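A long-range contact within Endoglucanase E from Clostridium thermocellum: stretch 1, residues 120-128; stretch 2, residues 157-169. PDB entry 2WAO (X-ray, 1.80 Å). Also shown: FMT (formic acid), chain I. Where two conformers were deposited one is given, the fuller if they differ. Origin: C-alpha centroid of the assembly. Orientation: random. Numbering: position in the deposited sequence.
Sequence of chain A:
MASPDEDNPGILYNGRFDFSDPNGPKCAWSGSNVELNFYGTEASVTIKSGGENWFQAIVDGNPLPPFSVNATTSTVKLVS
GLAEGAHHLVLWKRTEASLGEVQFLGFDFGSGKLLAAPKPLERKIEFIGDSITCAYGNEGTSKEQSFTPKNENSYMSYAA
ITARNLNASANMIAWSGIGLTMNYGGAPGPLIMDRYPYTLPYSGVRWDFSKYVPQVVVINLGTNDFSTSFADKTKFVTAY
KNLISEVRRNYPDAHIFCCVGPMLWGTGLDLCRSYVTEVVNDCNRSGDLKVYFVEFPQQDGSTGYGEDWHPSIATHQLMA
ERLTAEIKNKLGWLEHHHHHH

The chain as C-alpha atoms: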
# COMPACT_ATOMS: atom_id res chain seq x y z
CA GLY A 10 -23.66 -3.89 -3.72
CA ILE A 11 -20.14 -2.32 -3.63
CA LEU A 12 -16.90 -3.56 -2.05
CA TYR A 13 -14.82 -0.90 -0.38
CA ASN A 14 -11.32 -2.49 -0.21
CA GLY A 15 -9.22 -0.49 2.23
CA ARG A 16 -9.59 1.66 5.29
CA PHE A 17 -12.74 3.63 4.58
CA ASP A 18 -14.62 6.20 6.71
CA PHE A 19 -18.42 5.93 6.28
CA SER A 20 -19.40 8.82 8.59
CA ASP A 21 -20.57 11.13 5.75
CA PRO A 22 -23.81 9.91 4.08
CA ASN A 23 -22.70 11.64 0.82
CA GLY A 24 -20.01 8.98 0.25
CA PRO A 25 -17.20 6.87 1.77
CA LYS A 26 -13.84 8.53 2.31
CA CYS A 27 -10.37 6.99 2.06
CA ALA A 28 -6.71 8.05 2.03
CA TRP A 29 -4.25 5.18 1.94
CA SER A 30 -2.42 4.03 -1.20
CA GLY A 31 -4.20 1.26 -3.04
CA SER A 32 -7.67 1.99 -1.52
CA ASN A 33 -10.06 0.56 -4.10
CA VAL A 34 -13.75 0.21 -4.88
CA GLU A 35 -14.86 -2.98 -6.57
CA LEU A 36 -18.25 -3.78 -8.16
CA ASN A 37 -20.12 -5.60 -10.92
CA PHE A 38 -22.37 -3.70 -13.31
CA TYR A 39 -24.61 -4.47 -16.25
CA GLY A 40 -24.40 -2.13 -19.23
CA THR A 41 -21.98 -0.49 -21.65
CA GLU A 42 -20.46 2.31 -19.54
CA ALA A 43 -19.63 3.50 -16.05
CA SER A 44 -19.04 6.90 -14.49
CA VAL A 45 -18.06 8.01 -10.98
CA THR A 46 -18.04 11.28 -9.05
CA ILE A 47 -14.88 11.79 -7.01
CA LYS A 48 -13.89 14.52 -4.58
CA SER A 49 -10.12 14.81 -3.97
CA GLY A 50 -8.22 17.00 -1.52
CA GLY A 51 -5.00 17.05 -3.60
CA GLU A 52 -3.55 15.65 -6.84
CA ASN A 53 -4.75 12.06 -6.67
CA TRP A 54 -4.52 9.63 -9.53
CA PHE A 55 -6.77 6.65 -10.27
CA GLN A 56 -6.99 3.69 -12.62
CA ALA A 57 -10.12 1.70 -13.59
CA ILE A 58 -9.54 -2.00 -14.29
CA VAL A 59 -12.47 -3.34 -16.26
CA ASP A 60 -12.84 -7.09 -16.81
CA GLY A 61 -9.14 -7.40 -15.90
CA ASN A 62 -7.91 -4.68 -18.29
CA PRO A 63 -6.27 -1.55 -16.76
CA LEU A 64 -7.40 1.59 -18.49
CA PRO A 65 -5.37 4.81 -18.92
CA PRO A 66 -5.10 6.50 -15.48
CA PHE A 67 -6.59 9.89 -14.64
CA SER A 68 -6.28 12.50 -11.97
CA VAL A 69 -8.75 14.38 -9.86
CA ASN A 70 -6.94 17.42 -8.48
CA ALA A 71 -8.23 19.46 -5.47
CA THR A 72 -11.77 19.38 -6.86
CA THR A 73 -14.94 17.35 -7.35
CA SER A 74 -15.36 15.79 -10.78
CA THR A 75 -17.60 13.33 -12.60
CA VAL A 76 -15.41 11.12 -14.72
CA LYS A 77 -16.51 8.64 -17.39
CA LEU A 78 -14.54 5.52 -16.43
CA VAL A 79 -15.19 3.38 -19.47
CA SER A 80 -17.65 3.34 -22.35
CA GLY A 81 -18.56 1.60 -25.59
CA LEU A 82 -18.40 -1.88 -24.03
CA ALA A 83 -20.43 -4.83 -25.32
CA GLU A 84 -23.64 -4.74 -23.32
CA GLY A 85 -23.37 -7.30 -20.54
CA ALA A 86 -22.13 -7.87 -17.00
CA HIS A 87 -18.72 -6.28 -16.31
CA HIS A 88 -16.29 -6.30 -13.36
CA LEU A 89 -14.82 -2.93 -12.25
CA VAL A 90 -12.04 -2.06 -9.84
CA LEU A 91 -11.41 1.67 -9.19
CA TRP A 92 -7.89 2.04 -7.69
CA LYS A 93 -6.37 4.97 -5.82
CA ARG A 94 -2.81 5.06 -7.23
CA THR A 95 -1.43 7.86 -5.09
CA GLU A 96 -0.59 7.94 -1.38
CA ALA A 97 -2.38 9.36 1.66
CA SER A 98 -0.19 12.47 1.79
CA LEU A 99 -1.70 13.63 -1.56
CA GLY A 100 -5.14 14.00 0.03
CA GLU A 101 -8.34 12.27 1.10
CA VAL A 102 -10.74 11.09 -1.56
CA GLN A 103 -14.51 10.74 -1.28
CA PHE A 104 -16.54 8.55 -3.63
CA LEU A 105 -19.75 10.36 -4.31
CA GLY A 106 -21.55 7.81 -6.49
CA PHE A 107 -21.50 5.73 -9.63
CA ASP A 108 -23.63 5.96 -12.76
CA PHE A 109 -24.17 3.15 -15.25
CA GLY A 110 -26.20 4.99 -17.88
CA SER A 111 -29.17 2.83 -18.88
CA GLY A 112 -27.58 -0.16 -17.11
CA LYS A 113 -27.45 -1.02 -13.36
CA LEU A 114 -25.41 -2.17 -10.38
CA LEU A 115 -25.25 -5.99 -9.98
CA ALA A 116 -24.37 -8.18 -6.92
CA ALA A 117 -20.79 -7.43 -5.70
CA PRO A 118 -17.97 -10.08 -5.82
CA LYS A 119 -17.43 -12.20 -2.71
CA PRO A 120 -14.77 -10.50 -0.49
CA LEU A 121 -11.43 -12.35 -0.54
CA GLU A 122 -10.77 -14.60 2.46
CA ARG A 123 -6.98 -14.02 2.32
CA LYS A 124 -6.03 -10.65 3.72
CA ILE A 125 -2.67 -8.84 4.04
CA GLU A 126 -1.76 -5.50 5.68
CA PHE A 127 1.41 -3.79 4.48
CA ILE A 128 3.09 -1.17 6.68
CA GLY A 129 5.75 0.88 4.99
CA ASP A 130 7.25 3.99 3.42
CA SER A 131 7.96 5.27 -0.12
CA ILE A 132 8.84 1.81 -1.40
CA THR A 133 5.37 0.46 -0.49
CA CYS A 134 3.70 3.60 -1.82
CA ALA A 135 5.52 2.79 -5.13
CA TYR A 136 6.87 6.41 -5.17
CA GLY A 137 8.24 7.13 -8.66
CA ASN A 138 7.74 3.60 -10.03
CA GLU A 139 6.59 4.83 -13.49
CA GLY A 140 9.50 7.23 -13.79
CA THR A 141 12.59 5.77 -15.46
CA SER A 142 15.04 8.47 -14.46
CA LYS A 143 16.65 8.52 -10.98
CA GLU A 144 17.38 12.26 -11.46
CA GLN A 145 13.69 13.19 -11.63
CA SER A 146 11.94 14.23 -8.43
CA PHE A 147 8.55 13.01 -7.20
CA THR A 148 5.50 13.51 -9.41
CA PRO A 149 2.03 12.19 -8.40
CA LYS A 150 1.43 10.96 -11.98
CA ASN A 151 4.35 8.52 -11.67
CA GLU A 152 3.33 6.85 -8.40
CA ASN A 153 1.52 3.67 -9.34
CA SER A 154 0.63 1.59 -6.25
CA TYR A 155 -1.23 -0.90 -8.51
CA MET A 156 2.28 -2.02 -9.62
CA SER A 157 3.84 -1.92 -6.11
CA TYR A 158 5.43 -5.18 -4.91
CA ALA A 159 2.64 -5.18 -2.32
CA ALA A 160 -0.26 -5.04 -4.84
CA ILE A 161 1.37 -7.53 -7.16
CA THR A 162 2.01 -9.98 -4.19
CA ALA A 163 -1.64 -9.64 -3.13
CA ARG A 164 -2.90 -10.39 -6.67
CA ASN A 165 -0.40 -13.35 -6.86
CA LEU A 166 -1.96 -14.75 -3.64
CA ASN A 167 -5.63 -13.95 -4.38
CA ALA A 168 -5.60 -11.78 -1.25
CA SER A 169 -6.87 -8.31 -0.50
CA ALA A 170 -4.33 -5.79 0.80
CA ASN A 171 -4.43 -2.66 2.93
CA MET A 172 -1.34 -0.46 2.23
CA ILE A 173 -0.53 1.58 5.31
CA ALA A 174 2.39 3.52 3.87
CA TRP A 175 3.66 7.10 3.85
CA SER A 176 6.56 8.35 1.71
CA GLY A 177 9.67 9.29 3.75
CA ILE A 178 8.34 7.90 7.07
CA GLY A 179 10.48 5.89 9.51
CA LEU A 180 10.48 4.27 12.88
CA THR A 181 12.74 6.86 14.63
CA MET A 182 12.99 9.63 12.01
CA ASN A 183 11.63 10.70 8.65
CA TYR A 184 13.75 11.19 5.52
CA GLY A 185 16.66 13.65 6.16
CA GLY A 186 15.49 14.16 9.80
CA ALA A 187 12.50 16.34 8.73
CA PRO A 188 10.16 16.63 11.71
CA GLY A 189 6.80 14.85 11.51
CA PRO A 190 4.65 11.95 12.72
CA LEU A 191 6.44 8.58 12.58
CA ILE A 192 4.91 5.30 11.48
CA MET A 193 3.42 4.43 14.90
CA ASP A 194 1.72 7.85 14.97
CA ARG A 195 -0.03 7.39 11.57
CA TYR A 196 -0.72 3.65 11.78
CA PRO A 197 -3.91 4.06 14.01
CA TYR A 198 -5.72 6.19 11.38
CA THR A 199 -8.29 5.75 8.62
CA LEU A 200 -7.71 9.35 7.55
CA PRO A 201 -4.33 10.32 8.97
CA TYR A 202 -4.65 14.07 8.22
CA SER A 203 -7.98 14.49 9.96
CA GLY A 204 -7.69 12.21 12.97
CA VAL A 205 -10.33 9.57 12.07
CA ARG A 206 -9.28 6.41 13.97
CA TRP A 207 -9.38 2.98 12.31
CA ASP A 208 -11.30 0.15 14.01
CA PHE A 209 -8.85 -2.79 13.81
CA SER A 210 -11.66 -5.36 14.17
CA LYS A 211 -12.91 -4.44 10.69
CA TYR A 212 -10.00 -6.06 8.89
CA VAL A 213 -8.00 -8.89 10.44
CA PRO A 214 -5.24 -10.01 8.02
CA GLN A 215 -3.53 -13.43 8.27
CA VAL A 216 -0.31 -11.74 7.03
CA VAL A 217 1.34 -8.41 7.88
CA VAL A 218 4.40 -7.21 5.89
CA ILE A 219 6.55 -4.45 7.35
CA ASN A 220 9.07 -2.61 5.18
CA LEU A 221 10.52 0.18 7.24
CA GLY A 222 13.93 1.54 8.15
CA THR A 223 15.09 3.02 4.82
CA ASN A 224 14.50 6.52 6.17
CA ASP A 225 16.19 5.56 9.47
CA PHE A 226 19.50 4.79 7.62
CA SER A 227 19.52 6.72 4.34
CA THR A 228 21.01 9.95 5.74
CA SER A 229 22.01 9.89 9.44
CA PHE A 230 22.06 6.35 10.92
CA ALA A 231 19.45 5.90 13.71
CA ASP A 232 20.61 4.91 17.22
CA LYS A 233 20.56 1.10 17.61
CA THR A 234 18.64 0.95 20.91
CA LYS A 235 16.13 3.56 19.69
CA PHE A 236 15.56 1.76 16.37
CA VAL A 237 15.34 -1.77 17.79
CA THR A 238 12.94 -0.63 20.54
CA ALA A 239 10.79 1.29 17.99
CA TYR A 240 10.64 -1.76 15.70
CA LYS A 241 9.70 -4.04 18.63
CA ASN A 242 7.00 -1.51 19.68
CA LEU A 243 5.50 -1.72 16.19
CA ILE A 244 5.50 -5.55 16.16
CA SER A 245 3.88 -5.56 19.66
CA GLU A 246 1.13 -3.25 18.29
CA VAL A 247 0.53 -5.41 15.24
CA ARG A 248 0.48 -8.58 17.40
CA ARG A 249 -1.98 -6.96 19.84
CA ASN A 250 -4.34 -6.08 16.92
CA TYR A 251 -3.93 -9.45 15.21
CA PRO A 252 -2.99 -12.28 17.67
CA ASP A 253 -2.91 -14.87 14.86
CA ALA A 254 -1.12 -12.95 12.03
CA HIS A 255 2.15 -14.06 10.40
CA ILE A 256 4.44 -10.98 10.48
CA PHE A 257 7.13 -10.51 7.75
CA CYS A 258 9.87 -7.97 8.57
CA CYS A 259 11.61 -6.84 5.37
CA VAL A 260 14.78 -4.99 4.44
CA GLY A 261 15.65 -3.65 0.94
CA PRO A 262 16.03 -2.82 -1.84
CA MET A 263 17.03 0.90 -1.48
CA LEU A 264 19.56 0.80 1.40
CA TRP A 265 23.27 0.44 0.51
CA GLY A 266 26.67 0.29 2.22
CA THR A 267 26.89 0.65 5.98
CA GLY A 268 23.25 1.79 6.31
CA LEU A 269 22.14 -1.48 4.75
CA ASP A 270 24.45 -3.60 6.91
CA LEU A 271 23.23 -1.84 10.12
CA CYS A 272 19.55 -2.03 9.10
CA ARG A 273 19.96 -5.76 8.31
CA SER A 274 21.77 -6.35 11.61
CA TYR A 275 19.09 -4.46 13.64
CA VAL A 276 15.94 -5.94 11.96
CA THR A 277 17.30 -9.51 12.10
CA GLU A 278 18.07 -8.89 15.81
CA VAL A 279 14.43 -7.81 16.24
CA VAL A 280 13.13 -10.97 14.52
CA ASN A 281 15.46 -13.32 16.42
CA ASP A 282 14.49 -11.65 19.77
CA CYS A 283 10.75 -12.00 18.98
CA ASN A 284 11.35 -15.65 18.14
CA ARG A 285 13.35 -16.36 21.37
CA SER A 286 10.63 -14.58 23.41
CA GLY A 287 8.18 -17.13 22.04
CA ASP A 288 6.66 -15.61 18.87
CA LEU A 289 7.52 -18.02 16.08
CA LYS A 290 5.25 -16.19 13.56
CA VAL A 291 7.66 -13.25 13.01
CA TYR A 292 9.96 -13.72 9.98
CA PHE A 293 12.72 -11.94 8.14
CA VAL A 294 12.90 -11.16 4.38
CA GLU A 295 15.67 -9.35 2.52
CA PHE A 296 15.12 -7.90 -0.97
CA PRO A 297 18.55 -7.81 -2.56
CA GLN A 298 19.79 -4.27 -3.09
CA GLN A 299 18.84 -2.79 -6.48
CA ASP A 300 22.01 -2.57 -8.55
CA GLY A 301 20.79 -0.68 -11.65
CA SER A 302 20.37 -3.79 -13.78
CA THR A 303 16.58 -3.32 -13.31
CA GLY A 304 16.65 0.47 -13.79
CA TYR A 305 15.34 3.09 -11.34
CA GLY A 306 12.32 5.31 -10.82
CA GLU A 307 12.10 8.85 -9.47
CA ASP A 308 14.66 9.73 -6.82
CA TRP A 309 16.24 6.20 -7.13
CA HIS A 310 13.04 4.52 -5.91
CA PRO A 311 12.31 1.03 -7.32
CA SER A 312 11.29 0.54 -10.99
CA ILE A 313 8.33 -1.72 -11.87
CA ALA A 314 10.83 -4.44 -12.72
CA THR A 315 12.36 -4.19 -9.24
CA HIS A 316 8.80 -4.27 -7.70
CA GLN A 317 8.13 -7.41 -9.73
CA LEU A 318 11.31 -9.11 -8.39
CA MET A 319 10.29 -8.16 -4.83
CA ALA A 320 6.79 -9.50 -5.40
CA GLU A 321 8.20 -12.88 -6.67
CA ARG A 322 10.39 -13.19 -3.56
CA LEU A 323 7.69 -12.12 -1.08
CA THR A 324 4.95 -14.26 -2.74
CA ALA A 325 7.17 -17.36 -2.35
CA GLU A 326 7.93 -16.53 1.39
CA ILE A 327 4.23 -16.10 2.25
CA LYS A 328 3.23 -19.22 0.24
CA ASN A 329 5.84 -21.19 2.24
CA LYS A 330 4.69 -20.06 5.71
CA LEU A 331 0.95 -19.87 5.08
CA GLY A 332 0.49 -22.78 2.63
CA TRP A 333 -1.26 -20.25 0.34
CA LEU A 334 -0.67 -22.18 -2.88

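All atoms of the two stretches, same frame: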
# COMPACT_ATOMS: atom_id res chain seq x y z
N PRO A 120 -16.03 -11.02 -1.04
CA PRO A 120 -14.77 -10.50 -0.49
C PRO A 120 -13.75 -11.64 -0.36
O PRO A 120 -14.13 -12.79 -0.13
CB PRO A 120 -15.15 -9.99 0.89
CG PRO A 120 -16.63 -9.97 0.92
CD PRO A 120 -17.14 -10.92 -0.09
N LEU A 121 -12.47 -11.33 -0.60
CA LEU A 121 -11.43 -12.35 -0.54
C LEU A 121 -11.21 -12.78 0.91
O LEU A 121 -11.18 -11.94 1.81
CB LEU A 121 -10.12 -11.82 -1.13
CG LEU A 121 -10.20 -11.44 -2.61
CD1 LEU A 121 -8.87 -10.84 -3.12
CD2 LEU A 121 -10.54 -12.68 -3.38
N GLU A 122 -11.04 -14.08 1.12
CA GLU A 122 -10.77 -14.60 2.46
C GLU A 122 -9.34 -14.29 2.94
O GLU A 122 -9.13 -14.04 4.13
CB GLU A 122 -11.01 -16.12 2.47
CG GLU A 122 -12.46 -16.47 2.11
CD GLU A 122 -13.43 -16.28 3.28
OE1 GLU A 122 -12.96 -16.24 4.46
OE2 GLU A 122 -14.66 -16.19 3.02
N ARG A 123 -8.39 -14.29 2.01
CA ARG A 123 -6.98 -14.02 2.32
C ARG A 123 -6.82 -12.52 2.38
O ARG A 123 -7.32 -11.78 1.49
CB ARG A 123 -6.06 -14.60 1.25
CG ARG A 123 -6.18 -16.14 1.17
CD ARG A 123 -5.40 -16.62 0.02
NE ARG A 123 -5.25 -18.09 0.04
CZ ARG A 123 -4.60 -18.76 -0.91
NH1 ARG A 123 -4.07 -18.13 -1.94
NH2 ARG A 123 -4.48 -20.09 -0.83
N LYS A 124 -6.15 -12.08 3.43
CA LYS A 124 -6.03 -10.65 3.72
C LYS A 124 -4.61 -10.35 4.20
O LYS A 124 -4.06 -11.06 5.07
CB LYS A 124 -7.00 -10.21 4.81
CG LYS A 124 -8.47 -10.31 4.44
CD LYS A 124 -9.29 -10.07 5.70
CE LYS A 124 -10.77 -9.87 5.39
NZ LYS A 124 -11.33 -11.20 5.05
N ILE A 125 -4.05 -9.26 3.69
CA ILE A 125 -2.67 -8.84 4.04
C ILE A 125 -2.74 -7.35 4.43
O ILE A 125 -3.54 -6.60 3.84
CB ILE A 125 -1.72 -9.00 2.85
CG1 ILE A 125 -1.86 -10.39 2.23
CG2 ILE A 125 -0.26 -8.72 3.27
CD1 ILE A 125 -1.01 -10.59 0.96
N GLU A 126 -1.98 -6.94 5.44
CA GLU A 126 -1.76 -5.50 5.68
C GLU A 126 -0.27 -5.27 5.46
O GLU A 126 0.58 -5.99 6.02
CB GLU A 126 -2.14 -5.11 7.10
CG GLU A 126 -1.93 -3.61 7.41
CD GLU A 126 -2.52 -3.24 8.74
OE1 GLU A 126 -2.06 -3.79 9.75
OE2 GLU A 126 -3.43 -2.38 8.80
N PHE A 127 0.04 -4.21 4.71
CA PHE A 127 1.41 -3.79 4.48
C PHE A 127 1.60 -2.52 5.28
O PHE A 127 0.71 -1.63 5.30
CB PHE A 127 1.60 -3.47 3.00
CG PHE A 127 1.63 -4.69 2.13
CD1 PHE A 127 2.86 -5.26 1.80
CD2 PHE A 127 0.44 -5.27 1.66
CE1 PHE A 127 2.92 -6.44 1.03
CE2 PHE A 127 0.50 -6.45 0.86
CZ PHE A 127 1.75 -7.00 0.58
N ILE A 128 2.76 -2.41 5.93
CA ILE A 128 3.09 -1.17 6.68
C ILE A 128 4.42 -0.68 6.15
O ILE A 128 5.41 -1.38 6.27
CB ILE A 128 3.20 -1.48 8.21
CG1 ILE A 128 1.90 -2.10 8.73
CG2 ILE A 128 3.56 -0.18 9.04
CD1 ILE A 128 1.99 -2.62 10.21
N SER A 157 2.94 -1.76 -7.26
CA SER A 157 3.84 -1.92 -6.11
C SER A 157 4.05 -3.42 -5.87
O SER A 157 3.20 -4.26 -6.23
CB SER A 157 3.25 -1.30 -4.85
OG SER A 157 2.19 -2.08 -4.36
N TYR A 158 5.19 -3.75 -5.27
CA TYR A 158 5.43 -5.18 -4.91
C TYR A 158 4.28 -5.68 -4.05
O TYR A 158 3.94 -6.88 -4.11
CB TYR A 158 6.75 -5.36 -4.16
CG TYR A 158 6.72 -4.84 -2.76
CD1 TYR A 158 6.50 -5.71 -1.67
CD2 TYR A 158 6.88 -3.46 -2.50
CE1 TYR A 158 6.43 -5.24 -0.39
CE2 TYR A 158 6.81 -2.96 -1.18
CZ TYR A 158 6.59 -3.86 -0.15
OH TYR A 158 6.49 -3.45 1.14
N ALA A 159 3.71 -4.81 -3.21
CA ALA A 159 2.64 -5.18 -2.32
C ALA A 159 1.36 -5.58 -3.09
O ALA A 159 0.74 -6.63 -2.83
CB ALA A 159 2.35 -4.05 -1.36
N ALA A 160 0.96 -4.75 -4.08
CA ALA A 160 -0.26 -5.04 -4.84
C ALA A 160 -0.08 -6.28 -5.71
O ALA A 160 -1.00 -7.11 -5.87
CB ALA A 160 -0.63 -3.87 -5.72
N ILE A 161 1.12 -6.42 -6.25
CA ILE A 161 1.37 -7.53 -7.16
C ILE A 161 1.35 -8.86 -6.32
O ILE A 161 0.75 -9.90 -6.75
CB ILE A 161 2.75 -7.35 -7.83
CG1 ILE A 161 2.77 -6.13 -8.78
CG2 ILE A 161 3.14 -8.68 -8.58
CD1 ILE A 161 4.23 -5.72 -9.15
N THR A 162 1.98 -8.81 -5.14
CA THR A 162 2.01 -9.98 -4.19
C THR A 162 0.56 -10.36 -3.80
O THR A 162 0.18 -11.53 -3.81
CB THR A 162 2.87 -9.62 -2.94
OG1 THR A 162 4.25 -9.47 -3.34
CG2 THR A 162 2.81 -10.74 -1.86
N ALA A 163 -0.26 -9.37 -3.48
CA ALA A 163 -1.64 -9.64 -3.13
C ALA A 163 -2.40 -10.29 -4.30
O ALA A 163 -3.12 -11.27 -4.07
CB ALA A 163 -2.37 -8.38 -2.61
N ARG A 164 -2.22 -9.78 -5.52
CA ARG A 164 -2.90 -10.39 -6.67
C ARG A 164 -2.33 -11.81 -6.85
O ARG A 164 -3.13 -12.73 -7.10
CB ARG A 164 -2.73 -9.56 -7.95
CG ARG A 164 -3.54 -8.32 -7.97
CD ARG A 164 -3.54 -7.68 -9.35
NE ARG A 164 -2.22 -7.27 -9.83
CZ ARG A 164 -1.65 -6.08 -9.58
NH1 ARG A 164 -2.25 -5.18 -8.79
NH2 ARG A 164 -0.47 -5.82 -10.09
N ASN A 165 -1.02 -12.01 -6.71
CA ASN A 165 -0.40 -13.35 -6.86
C ASN A 165 -1.08 -14.35 -5.92
O ASN A 165 -1.32 -15.50 -6.29
CB ASN A 165 1.12 -13.38 -6.53
CG ASN A 165 2.01 -12.75 -7.61
OD1 ASN A 165 3.20 -12.41 -7.34
ND2 ASN A 165 1.47 -12.56 -8.79
N LEU A 166 -1.40 -13.89 -4.70
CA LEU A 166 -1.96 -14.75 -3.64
C LEU A 166 -3.48 -14.79 -3.56
O LEU A 166 -4.03 -15.47 -2.68
CB LEU A 166 -1.41 -14.34 -2.26
CG LEU A 166 0.11 -14.43 -2.10
CD1 LEU A 166 0.55 -13.63 -0.88
CD2 LEU A 166 0.63 -15.84 -2.03
N ASN A 167 -4.17 -14.08 -4.44
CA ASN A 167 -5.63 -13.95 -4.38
C ASN A 167 -6.10 -13.42 -3.00
O ASN A 167 -7.09 -13.89 -2.42
CB ASN A 167 -6.32 -15.29 -4.70
CG ASN A 167 -7.78 -15.11 -5.04
OD1 ASN A 167 -8.14 -14.17 -5.73
ND2 ASN A 167 -8.63 -16.02 -4.57
N ALA A 168 -5.39 -12.40 -2.55
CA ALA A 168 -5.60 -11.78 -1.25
C ALA A 168 -5.95 -10.31 -1.42
O ALA A 168 -5.54 -9.66 -2.37
CB ALA A 168 -4.34 -11.91 -0.44
N SER A 169 -6.72 -9.77 -0.50
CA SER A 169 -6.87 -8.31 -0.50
C SER A 169 -5.70 -7.70 0.28
O SER A 169 -5.00 -8.41 1.04
CB SER A 169 -8.22 -7.94 0.10
OG SER A 169 -8.26 -8.37 1.42
C FMT I . 0.42 -8.96 -11.49
O1 FMT I . 0.80 -7.82 -11.85
O2 FMT I . -0.77 -9.31 -11.25
O HOH W 1 -10.84 -9.17 1.78
O HOH W 2 -8.90 -15.36 -0.80

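The most unusual feature of this contact is a methyl group set almost squarely over an aromatic ring: Ala159 CB lies 3.3 Å from the centroid of the Phe127 ring and only 9° off its normal. The layout around it follows a general principle of α/β folds, in which a helix packs against a sheet and the chain then turns back to supply the neighbouring strand. Strand 123-128 is met edge to edge by a parallel strand and along one side by helix 158-165, which runs nearly antiparallel (168°) to strand 123-128, with axes 9.7 Å apart at closest approach.

Asn167, the first residue to leave helical phi/psi, has a positive phi (55°), which asparagine tolerates better than most residues, in a Schellman motif with Asn167 N bonded to Arg164 O and Ala168 N to Ala163 O. The chain then runs parallel to the first stretch. Ser169 N donates to Arg123 O at 2.9 Å, and Ile125 N donates to Ser169 O, also at 2.9 Å, so that Ser169 uses both its backbone groups on residues two apart, as parallel pairing requires. Ala168 CA lies 3.2 Å from Arg123 O, a CA-H...O contact beside the first of these bonds.

Arg123 reinforces the turn. Its extended side chain reaches back to the turn after the helix, where Arg123 NH1 donates to Leu166 O at 2.8 Å, close to the guanidinium plane. A long, multiply donating side chain suits this place, since that carbonyl lies beyond the backbone ladder. Water 2 adds a bridge, accepting from Arg123 N at 3.0 Å and donating to Asn167 O at 2.8 Å. At the partly exposed margin, Leu121 CD1 packs 3.4 Å from Ala168 C, while water 1 donates to Leu121 O (2.8 Å) and is hydrogen-bonded to Ser169 OG (2.7 Å).

Farther along the strand the contact becomes apolar. Ile125 points sideways from its CA, but its end comes nearer the second stretch: Ile125 CD1 lies 3.9 Å from Leu166 CD1, 3.8 Å from Ala168 CB and 4.4 Å from Ala163 CB. Phe127 points toward the helix, under the Ala159 methyl. Alanine's short side chain allows the helix backbone to come close here, Phe127 CA and Ala159 CA being 7.0 Å apart. The Tyr158 ring meets Phe127 obliquely, Tyr158 CE1 to Phe127 CE1 at 4.0 Å. Between these alternate residues, Glu126 points away from the helix and makes no contact with it.

Ser157 caps the helix N-terminus, its OG accepting from Ala160 N at 3.0 Å. Between them the two stretches bury 610 Å², both sides summed, joining a polar, partly exposed end to an apolar, buried one.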